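PDB 3MXQ: sensor protein from Vibrio cholerae O1 biovar El Tor, which is probably a sensor histidine kinase that uses ATP to phosphorylate a protein histidine, represented here by its N-terminal PAS sensor domain. Local coordinates for residues K81-T84 against A85-I88. Sequence-based numbering, arbitrary orientation.
Sequences KIDT and ALVI
Ile82 and Leu86, one helical turn apart, lie side by side and point the same way, with CG2 of Ile82 4.1 Å from CD1 of Leu86. CG2 of Ile82 stands anti to the backbone N, with CG1 beside that N (chi1 -65°), which sets CG2 beside the leucine. Asp83 meets CD1 of Leu86 from another direction: its OD1 lies 3.7 Å from that carbon, the two side chains crossing at a slant. The backbone forms the i to i+4 hydrogen bonds of an alpha-helix. Ala85 N donates to Lys81 O (3.3 Å) and Leu86 N to Ile82 O (3.0 Å). Val87 N donates to Asp83 O and Ile88 N to Thr84 O, both at 2.9 Å; Val87 N also makes a weak second bond to Thr84 O. The segments lie on helix 75-88, which packs against the antiparallel sheet of the PAS fold. Ile82 and Leu86 rest on Val137 of strand 134-145, and Ala85 on Val124 of strand 118-128. Both carboxylate oxygens of Asp83 are engaged, OD1 by the hydroxyl of Tyr42 and OD2 by a salt bridge to Lys79, which together should limit rotation of the group. Thr84 OG1 is hydrogen-bonded to Arg80 O one turn back, while Lys81 NZ bonds to Ser94 OG on strand 92-95.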
loop_
_atom_site.group_PDB
_atom_site.type_symbol
_atom_site.label_atom_id
_atom_site.label_comp_id
_atom_site.label_asym_id
_atom_site.label_seq_id
_atom_site.Cartn_x
_atom_site.Cartn_y
_atom_site.Cartn_z
ATOM N N LYS A 81 7.129 2.733 27.634
ATOM C CA LYS A 81 6.149 2.641 26.584
ATOM C C LYS A 81 5.546 1.246 26.487
ATOM O O LYS A 81 4.324 1.104 26.436
ATOM C CB LYS A 81 6.769 3.056 25.266
ATOM C CG LYS A 81 7.136 4.501 25.214
ATOM C CD LYS A 81 5.917 5.354 25.417
ATOM C CE LYS A 81 6.113 6.702 24.754
ATOM N NZ LYS A 81 4.817 7.402 24.534
ATOM N N ILE A 82 6.387 0.220 26.473
ATOM C CA ILE A 82 5.891 -1.143 26.351
ATOM C C ILE A 82 5.088 -1.541 27.586
ATOM O O ILE A 82 4.044 -2.186 27.490
ATOM C CB ILE A 82 7.032 -2.127 26.099
ATOM C CG1 ILE A 82 7.682 -1.834 24.744
ATOM C CG2 ILE A 82 6.522 -3.567 26.111
ATOM C CD1 ILE A 82 9.121 -2.261 24.667
ATOM N N ASP A 83 5.567 -1.127 28.753
ATOM C CA ASP A 83 4.891 -1.461 29.997
ATOM C C ASP A 83 3.539 -0.773 30.116
ATOM O O ASP A 83 2.584 -1.379 30.600
ATOM C CB ASP A 83 5.798 -1.193 31.191
ATOM C CG ASP A 83 6.913 -2.230 31.307
ATOM O OD1 ASP A 83 6.952 -3.161 30.477
ATOM O OD2 ASP A 83 7.757 -2.128 32.221
ATOM N N THR A 84 3.452 0.465 29.631
ATOM C CA THR A 84 2.184 1.183 29.567
ATOM C C THR A 84 1.155 0.335 28.830
ATOM O O THR A 84 0.084 0.052 29.361
ATOM C CB THR A 84 2.349 2.576 28.926
ATOM O OG1 THR A 84 3.268 3.333 29.715
ATOM C CG2 THR A 84 1.036 3.334 28.874
ATOM N N ALA A 85 1.506 -0.108 27.632
ATOM C CA ALA A 85 0.639 -0.977 26.870
ATOM C C ALA A 85 0.241 -2.201 27.681
ATOM O O ALA A 85 -0.927 -2.581 27.700
ATOM C CB ALA A 85 1.318 -1.396 25.570
ATOM N N LEU A 86 1.216 -2.798 28.361
ATOM C CA LEU A 86 1.007 -4.062 29.053
ATOM C C LEU A 86 0.055 -3.939 30.227
ATOM O O LEU A 86 -0.669 -4.892 30.526
ATOM C CB LEU A 86 2.332 -4.680 29.509
ATOM C CG LEU A 86 3.280 -5.247 28.445
ATOM C CD1 LEU A 86 4.608 -5.665 29.051
ATOM C CD2 LEU A 86 2.661 -6.416 27.708
ATOM N N VAL A 87 0.043 -2.769 30.873
ATOM C CA VAL A 87 -0.767 -2.552 32.086
ATOM C C VAL A 87 -2.126 -1.891 31.837
ATOM O O VAL A 87 -3.090 -2.202 32.531
ATOM C CB VAL A 87 -0.012 -1.757 33.199
ATOM C CG1 VAL A 87 1.304 -2.421 33.562
ATOM C CG2 VAL A 87 0.226 -0.333 32.774
ATOM N N ILE A 88 -2.210 -0.978 30.869
ATOM C CA ILE A 88 -3.472 -0.279 30.629
ATOM C C ILE A 88 -4.250 -0.945 29.522
ATOM O O ILE A 88 -5.319 -0.478 29.132
ATOM C CB ILE A 88 -3.313 1.253 30.372
ATOM C CG1 ILE A 88 -2.900 1.563 28.939
ATOM C CG2 ILE A 88 -2.363 1.892 31.389
ATOM C CD1 ILE A 88 -3.396 2.906 28.470
#